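Local coordinates for protein fatty acid CoA ligase (Marinactinospora thermotolerans, PDB 6SQ8) that belongs to the ANL clan of AMP-binding enzymes and binds adenosine monophosphate, at residues Val243-Asn248 against Arg268-Gly273; Trp249-Ala254 against Ser280-Ala285. One frame throughout, in Å; residues are numbered along the deposited sequence.

How the contacts relate
The chain first runs through strand 242-245 and then turns into helix 247-255. It returns as strand 269-273 and goes on into helix 279-289. Contact 1 closes the first loop, pairing the two strands side by side. Contact 2 closes a second, overlapping loop that contains strand 269-273, laying the second helix against the first. The segments alternate along the chain, so the two contacts cross rather than nest. Their centres lie about 10 Å apart. Leu250 and Leu253 of the first helix and Val282 of the second rest on Leu245, Val270 and Tyr272 of the strands. Together the contacts tie two neighbouring parallel strands to the helix layer on one side of them.

Contact 1. Residues Val243-Asn248 against Arg268-Gly273; sequences VFLAPN and RRVVYG
Val243 and Val271 lie on neighbouring parallel strands, 242-245 and 269-273. With helix 247-255 between them in sequence, these strands form a beta-alpha-beta unit of the AMP-binding fold. Val243 N donates a hydrogen bond to Arg269 O at 3.2 Å. Val243 O in turn accepts one from Val271 N at 2.8 Å. Val271 O then accepts one from Leu245 N at the same distance, 2.8 Å, so both polar backbone atoms of Val271 are used by strand 242-245. The side chains alternate between two faces. Val243, Leu245, Val270 and Tyr272 share the face turned to helices 247-255 and 279-289. There Val243 CG1 lies beside Val270 CG2 at 4.1 Å. Phe244 and Val271 are on the other face, the one that also meets Asn296 of strand 293-299. Phe244 has CG anti to its backbone N (chi1 -166°), which puts the ring beside Val271 CG1 and brings Val271 O over one ring face. Phe244 also touches the bound 1-ethanoyl-9H-pyrido[3,4-b]indole-3-carboxylic acid, and Gly273 touches AMP. Gly273 N makes a weak hydrogen bond to Leu245 O at 3.3 Å. Beyond it, Pro247 CD packs against Gly273 O, 3.4 Å away.

Contact 2. Residues Trp249-Ala254 against Ser280-Ala285; sequences WLYQLA and SRVAAA
The Tyr251 ring carries Arg281 over one face and Val282 at its edge. Arg281 CB stands 3.7 Å from the centroid of the Tyr251 ring and only 15° off the ring normal, a CH-pi contact. Val282 CG2 comes up near the ring plane and meets Tyr251 CE1 at 4.0 Å. The Arg281 guanidinium has Tyr251 CD2 over one of its own faces. Its plane is turned 30° from that of the ring, and Arg281 NE is the atom nearest to Tyr251 CD2, at 3.6 Å. The arginine chain bends at chi2 and chi3, and this carries it across the ring face, from CB near Tyr251 CD1 and CE1 to the guanidinium near Tyr251 CD2 and CB.

The two helices, 247-255 and 279-289, run in the same general sense, with 42° between the axes of the short segments. These axes approach to 9.4 Å. Small residues meet where the backbones are closer together: Ala254 CB touches Ala285 CB at 3.7 Å. Leu250 closes over the same methyl, with its CG 4.0 Å from Ala285 CB. Met289 of the second helix also packs on Leu250 and Ala254.

Both polar tips find partners just beyond the segments. Tyr251 OH is hydrogen-bonded to Val278 N, which pins the far end of the ring near the start of helix 279-289. Arg281 NH1 forms a salt bridge with Glu255 at the end of helix 247-255. The carboxylate probably balances the arginine charge, while the helix faces themselves meet through carbon atoms and the flat side of the guanidinium.

Contact 1. Residues Val243-Asn248 against Arg268-Gly273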
ATOM      1  N   VAL A 243       1.167  12.614  -6.196  1.00 22.56           N
ATOM      2  CA  VAL A 243       2.236  11.697  -5.863  1.00 21.91           C
ATOM      3  C   VAL A 243       1.753  10.828  -4.700  1.00 20.46           C
ATOM      4  O   VAL A 243       0.972  11.275  -3.886  1.00 18.00           O
ATOM      5  CB  VAL A 243       3.536  12.441  -5.512  1.00 21.46           C
ATOM      6  CG1 VAL A 243       3.348  13.382  -4.351  1.00 23.14           C
ATOM      7  CG2 VAL A 243       4.667  11.481  -5.199  1.00 21.74           C
ATOM      8  N   PHE A 244       2.238   9.589  -4.656  1.00 21.01           N
ATOM      9  CA  PHE A 244       1.989   8.709  -3.547  1.00 22.52           C
ATOM     10  C   PHE A 244       3.316   8.330  -2.890  1.00 23.42           C
ATOM     11  O   PHE A 244       4.236   7.909  -3.584  1.00 23.18           O
ATOM     12  CB  PHE A 244       1.251   7.444  -3.975  1.00 23.32           C
ATOM     13  CG  PHE A 244       0.678   6.670  -2.811  1.00 23.32           C
ATOM     14  CD1 PHE A 244       1.492   5.909  -1.989  1.00 22.44           C
ATOM     15  CD2 PHE A 244      -0.675   6.717  -2.527  1.00 23.70           C
ATOM     16  CE1 PHE A 244       0.953   5.212  -0.916  1.00 23.95           C
ATOM     17  CE2 PHE A 244      -1.209   6.032  -1.449  1.00 22.32           C
ATOM     18  CZ  PHE A 244      -0.393   5.285  -0.642  1.00 22.90           C
ATOM     19  N   LEU A 245       3.358   8.469  -1.555  1.00 22.91           N
ATOM     20  CA  LEU A 245       4.530   8.256  -0.725  1.00 21.55           C
ATOM     21  C   LEU A 245       4.170   7.365   0.462  1.00 21.50           C
ATOM     22  O   LEU A 245       3.040   7.434   0.981  1.00 19.96           O
ATOM     23  CB  LEU A 245       5.006   9.607  -0.193  1.00 21.54           C
ATOM     24  CG  LEU A 245       5.366  10.638  -1.242  1.00 21.80           C
ATOM     25  CD1 LEU A 245       5.666  11.963  -0.574  1.00 23.00           C
ATOM     26  CD2 LEU A 245       6.549  10.166  -2.051  1.00 21.71           C
ATOM     27  N   ALA A 246       5.143   6.550   0.892  1.00 20.93           N
ATOM     28  CA  ALA A 246       5.118   5.947   2.218  1.00 21.83           C
ATOM     29  C   ALA A 246       5.263   7.068   3.238  1.00 22.24           C
ATOM     30  O   ALA A 246       5.898   8.080   2.951  1.00 21.24           O
ATOM     31  CB  ALA A 246       6.224   4.934   2.377  1.00 22.20           C
ATOM     32  N   PRO A 247       4.661   6.945   4.441  1.00 22.68           N
ATOM     33  CA  PRO A 247       4.738   8.017   5.431  1.00 22.79           C
ATOM     34  C   PRO A 247       6.160   8.523   5.698  1.00 22.97           C
ATOM     35  O   PRO A 247       6.357   9.730   5.753  1.00 25.13           O
ATOM     36  CB  PRO A 247       4.109   7.365   6.664  1.00 23.08           C
ATOM     37  CG  PRO A 247       3.102   6.394   6.086  1.00 22.27           C
ATOM     38  CD  PRO A 247       3.820   5.823   4.885  1.00 22.06           C
ATOM     39  N   ASN A 248       7.135   7.618   5.833  1.00 24.13           N
ATOM     40  CA  ASN A 248       8.506   8.031   6.134  1.00 25.68           C
ATOM     41  C   ASN A 248       9.035   8.929   5.006  1.00 24.93           C
ATOM     42  O   ASN A 248       9.803   9.850   5.259  1.00 24.39           O
ATOM     43  CB  ASN A 248       9.450   6.847   6.337  1.00 28.43           C
ATOM     44  CG  ASN A 248       9.282   6.149   7.678  1.00 33.70           C
ATOM     45  OD1 ASN A 248       8.797   6.713   8.658  1.00 40.30           O
ATOM     46  ND2 ASN A 248       9.667   4.888   7.748  1.00 38.20           N
ATOM     47  N   ARG A 268      -1.718  19.102  -6.498  1.00 24.85           N
ATOM     48  CA  ARG A 268      -3.062  19.150  -5.959  1.00 27.77           C
ATOM     49  C   ARG A 268      -3.197  18.093  -4.852  1.00 26.16           C
ATOM     50  O   ARG A 268      -4.017  18.289  -3.975  1.00 24.09           O
ATOM     51  CB  ARG A 268      -4.104  18.991  -7.072  1.00 31.56           C
ATOM     52  CG  ARG A 268      -4.199  20.168  -8.039  1.00 35.69           C
ATOM     53  CD  ARG A 268      -5.033  21.366  -7.595  1.00 40.68           C
ATOM     54  N   ARG A 269      -2.369  17.032  -4.853  1.00 25.57           N
ATOM     55  CA  ARG A 269      -2.449  15.994  -3.828  1.00 28.07           C
ATOM     56  C   ARG A 269      -1.106  15.284  -3.584  1.00 27.90           C
ATOM     57  O   ARG A 269      -0.520  14.697  -4.475  1.00 32.18           O
ATOM     58  CB  ARG A 269      -3.562  14.999  -4.173  1.00 29.47           C
ATOM     59  CG  ARG A 269      -4.762  15.155  -3.243  1.00 32.22           C
ATOM     60  CD  ARG A 269      -6.071  14.792  -3.849  1.00 35.08           C
ATOM     61  NE  ARG A 269      -7.186  15.514  -3.245  1.00 37.21           N
ATOM     62  CZ  ARG A 269      -7.495  16.760  -3.602  1.00 43.88           C
ATOM     63  NH1 ARG A 269      -6.543  17.559  -4.034  1.00 41.89           N
ATOM     64  NH2 ARG A 269      -8.752  17.191  -3.642  1.00 47.65           N
ATOM     65  N   VAL A 270      -0.625  15.367  -2.341  1.00 25.15           N
ATOM     66  CA  VAL A 270       0.467  14.576  -1.858  1.00 24.00           C
ATOM     67  C   VAL A 270      -0.135  13.468  -1.003  1.00 22.76           C
ATOM     68  O   VAL A 270      -0.586  13.712   0.092  1.00 22.01           O
ATOM     69  CB  VAL A 270       1.489  15.407  -1.070  1.00 23.71           C
ATOM     70  CG1 VAL A 270       2.556  14.520  -0.432  1.00 24.43           C
ATOM     71  CG2 VAL A 270       2.145  16.454  -1.946  1.00 23.55           C
ATOM     72  N   VAL A 271      -0.166  12.263  -1.560  1.00 20.90           N
ATOM     73  CA  VAL A 271      -0.870  11.161  -0.971  1.00 22.07           C
ATOM     74  C   VAL A 271       0.128  10.280  -0.230  1.00 21.16           C
ATOM     75  O   VAL A 271       1.173   9.942  -0.767  1.00 20.91           O
ATOM     76  CB  VAL A 271      -1.629  10.348  -2.037  1.00 22.63           C
ATOM     77  CG1 VAL A 271      -2.532   9.300  -1.402  1.00 23.21           C
ATOM     78  CG2 VAL A 271      -2.435  11.268  -2.944  1.00 23.28           C
ATOM     79  N   TYR A 272      -0.232   9.895   0.991  1.00 20.94           N
ATOM     80  CA  TYR A 272       0.628   9.027   1.767  1.00 22.48           C
ATOM     81  C   TYR A 272      -0.240   8.040   2.542  1.00 21.15           C
ATOM     82  O   TYR A 272      -1.397   8.319   2.830  1.00 22.39           O
ATOM     83  CB  TYR A 272       1.544   9.866   2.670  1.00 24.31           C
ATOM     84  CG  TYR A 272       0.835  10.503   3.841  1.00 23.36           C
ATOM     85  CD1 TYR A 272       0.107  11.671   3.680  1.00 22.26           C
ATOM     86  CD2 TYR A 272       0.859   9.911   5.096  1.00 21.58           C
ATOM     87  CE1 TYR A 272      -0.573  12.237   4.748  1.00 21.72           C
ATOM     88  CE2 TYR A 272       0.188  10.479   6.169  1.00 21.19           C
ATOM     89  CZ  TYR A 272      -0.532  11.644   6.001  1.00 19.36           C
ATOM     90  OH  TYR A 272      -1.203  12.178   7.059  1.00 16.54           O
ATOM     91  N   GLY A 273       0.332   6.880   2.849  1.00 22.26           N
ATOM     92  CA  GLY A 273      -0.355   5.860   3.620  1.00 24.15           C
ATOM     93  C   GLY A 273       0.371   4.533   3.496  1.00 25.41           C
ATOM     94  O   GLY A 273       1.444   4.460   2.868  1.00 28.41           O
TER

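Contact 2. Residues Trp249-Ala254 against Ser280-Ala285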
ATOM      1  N   TRP A 249       8.614   8.645   3.772  1.00 24.22           N
ATOM      2  CA  TRP A 249       9.025   9.417   2.600  1.00 24.03           C
ATOM      3  C   TRP A 249       8.425  10.826   2.661  1.00 22.77           C
ATOM      4  O   TRP A 249       9.058  11.798   2.273  1.00 22.49           O
ATOM      5  CB  TRP A 249       8.635   8.718   1.287  1.00 23.51           C
ATOM      6  CG  TRP A 249       9.177   7.337   1.111  1.00 24.59           C
ATOM      7  CD1 TRP A 249      10.011   6.657   1.951  1.00 25.57           C
ATOM      8  CD2 TRP A 249       8.920   6.452   0.006  1.00 24.78           C
ATOM      9  NE1 TRP A 249      10.277   5.409   1.452  1.00 26.23           N
ATOM     10  CE2 TRP A 249       9.627   5.258   0.257  1.00 25.58           C
ATOM     11  CE3 TRP A 249       8.154   6.545  -1.158  1.00 23.35           C
ATOM     12  CZ2 TRP A 249       9.595   4.176  -0.620  1.00 26.25           C
ATOM     13  CZ3 TRP A 249       8.127   5.476  -2.022  1.00 24.20           C
ATOM     14  CH2 TRP A 249       8.829   4.305  -1.752  1.00 24.33           C
ATOM     15  N   LEU A 250       7.177  10.919   3.117  1.00 22.83           N
ATOM     16  CA  LEU A 250       6.553  12.192   3.312  1.00 23.30           C
ATOM     17  C   LEU A 250       7.446  13.032   4.215  1.00 23.91           C
ATOM     18  O   LEU A 250       7.782  14.159   3.877  1.00 23.78           O
ATOM     19  CB  LEU A 250       5.183  12.018   3.964  1.00 23.94           C
ATOM     20  CG  LEU A 250       4.511  13.330   4.336  1.00 25.19           C
ATOM     21  CD1 LEU A 250       4.266  14.187   3.101  1.00 25.92           C
ATOM     22  CD2 LEU A 250       3.224  13.083   5.084  1.00 26.11           C
ATOM     23  N   TYR A 251       7.818  12.465   5.365  1.00 25.49           N
ATOM     24  CA  TYR A 251       8.585  13.221   6.348  1.00 27.86           C
ATOM     25  C   TYR A 251       9.912  13.661   5.712  1.00 28.69           C
ATOM     26  O   TYR A 251      10.282  14.825   5.843  1.00 29.06           O
ATOM     27  CB  TYR A 251       8.788  12.449   7.662  1.00 28.15           C
ATOM     28  CG  TYR A 251       7.600  11.686   8.197  1.00 27.74           C
ATOM     29  CD1 TYR A 251       6.303  12.174   8.122  1.00 28.22           C
ATOM     30  CD2 TYR A 251       7.792  10.452   8.801  1.00 27.62           C
ATOM     31  CE1 TYR A 251       5.227  11.444   8.614  1.00 29.74           C
ATOM     32  CE2 TYR A 251       6.730   9.715   9.305  1.00 29.26           C
ATOM     33  CZ  TYR A 251       5.441  10.207   9.212  1.00 28.65           C
ATOM     34  OH  TYR A 251       4.424   9.440   9.707  1.00 26.66           O
ATOM     35  N   GLN A 252      10.602  12.753   5.005  1.00 29.52           N
ATOM     36  CA  GLN A 252      11.878  13.069   4.365  1.00 29.91           C
ATOM     37  C   GLN A 252      11.716  14.203   3.349  1.00 29.56           C
ATOM     38  O   GLN A 252      12.572  15.063   3.246  1.00 29.48           O
ATOM     39  CB  GLN A 252      12.464  11.856   3.652  1.00 33.00           C
ATOM     40  CG  GLN A 252      13.124  10.862   4.591  1.00 37.29           C
ATOM     41  CD  GLN A 252      13.596   9.641   3.847  1.00 38.97           C
ATOM     42  OE1 GLN A 252      13.188   8.528   4.163  1.00 41.33           O
ATOM     43  NE2 GLN A 252      14.459   9.851   2.861  1.00 38.65           N
ATOM     44  N   LEU A 253      10.629  14.177   2.581  1.00 28.96           N
ATOM     45  CA  LEU A 253      10.392  15.184   1.556  1.00 28.25           C
ATOM     46  C   LEU A 253      10.105  16.537   2.218  1.00 28.90           C
ATOM     47  O   LEU A 253      10.689  17.547   1.858  1.00 28.30           O
ATOM     48  CB  LEU A 253       9.218  14.726   0.688  1.00 27.59           C
ATOM     49  CG  LEU A 253       8.956  15.530  -0.580  1.00 27.49           C
ATOM     50  CD1 LEU A 253      10.092  15.398  -1.561  1.00 27.13           C
ATOM     51  CD2 LEU A 253       7.687  15.035  -1.237  1.00 28.78           C
ATOM     52  N   ALA A 254       9.201  16.534   3.198  1.00 30.69           N
ATOM     53  CA  ALA A 254       8.735  17.754   3.865  1.00 34.43           C
ATOM     54  C   ALA A 254       9.872  18.460   4.624  1.00 34.89           C
ATOM     55  O   ALA A 254       9.904  19.682   4.717  1.00 34.34           O
ATOM     56  CB  ALA A 254       7.595  17.410   4.786  1.00 33.28           C
ATOM     57  N   SER A 280       2.834  14.122  14.839  1.00 20.06           N
ATOM     58  CA  SER A 280       3.648  15.335  14.966  1.00 20.60           C
ATOM     59  C   SER A 280       4.419  15.581  13.665  1.00 21.58           C
ATOM     60  O   SER A 280       4.674  16.734  13.297  1.00 22.22           O
ATOM     61  CB  SER A 280       4.577  15.265  16.158  1.00 19.86           C
ATOM     62  OG  SER A 280       5.500  14.192  16.029  1.00 18.95           O
ATOM     63  N   ARG A 281       4.784  14.496  12.971  1.00 22.44           N
ATOM     64  CA  ARG A 281       5.596  14.588  11.771  1.00 24.18           C
ATOM     65  C   ARG A 281       4.687  14.973  10.591  1.00 22.63           C
ATOM     66  O   ARG A 281       5.107  15.674   9.658  1.00 20.40           O
ATOM     67  CB  ARG A 281       6.389  13.291  11.592  1.00 27.27           C
ATOM     68  CG  ARG A 281       7.866  13.550  11.341  1.00 32.34           C
ATOM     69  CD  ARG A 281       8.806  12.848  12.303  1.00 35.16           C
ATOM     70  NE  ARG A 281       9.485  11.638  11.795  1.00 41.30           N
ATOM     71  CZ  ARG A 281      10.623  11.600  11.055  1.00 39.89           C
ATOM     72  NH1 ARG A 281      11.103  12.699  10.486  1.00 37.58           N
ATOM     73  NH2 ARG A 281      11.262  10.452  10.887  1.00 33.56           N
ATOM     74  N   VAL A 282       3.429  14.522  10.667  1.00 21.74           N
ATOM     75  CA  VAL A 282       2.394  14.848   9.708  1.00 20.85           C
ATOM     76  C   VAL A 282       2.057  16.331   9.848  1.00 21.24           C
ATOM     77  O   VAL A 282       1.999  17.055   8.853  1.00 20.45           O
ATOM     78  CB  VAL A 282       1.157  13.961   9.923  1.00 21.66           C
ATOM     79  CG1 VAL A 282      -0.091  14.491   9.211  1.00 22.78           C
ATOM     80  CG2 VAL A 282       1.446  12.522   9.527  1.00 21.29           C
ATOM     81  N   ALA A 283       1.841  16.777  11.090  1.00 21.48           N
ATOM     82  CA  ALA A 283       1.552  18.186  11.364  1.00 21.01           C
ATOM     83  C   ALA A 283       2.646  19.062  10.729  1.00 20.35           C
ATOM     84  O   ALA A 283       2.353  20.079  10.109  1.00 19.58           O
ATOM     85  CB  ALA A 283       1.422  18.428  12.854  1.00 18.90           C
ATOM     86  N   ALA A 284       3.901  18.644  10.895  1.00 19.87           N
ATOM     87  CA  ALA A 284       5.030  19.376  10.369  1.00 20.00           C
ATOM     88  C   ALA A 284       4.959  19.394   8.845  1.00 20.90           C
ATOM     89  O   ALA A 284       5.186  20.422   8.230  1.00 21.84           O
ATOM     90  CB  ALA A 284       6.327  18.771  10.826  1.00 19.40           C
ATOM     91  N   ALA A 285       4.665  18.236   8.253  1.00 22.28           N
ATOM     92  CA  ALA A 285       4.528  18.129   6.802  1.00 22.98           C
ATOM     93  C   ALA A 285       3.367  19.004   6.300  1.00 21.28           C
ATOM     94  O   ALA A 285       3.494  19.668   5.277  1.00 19.73           O
ATOM     95  CB  ALA A 285       4.358  16.693   6.413  1.00 22.51           C
TER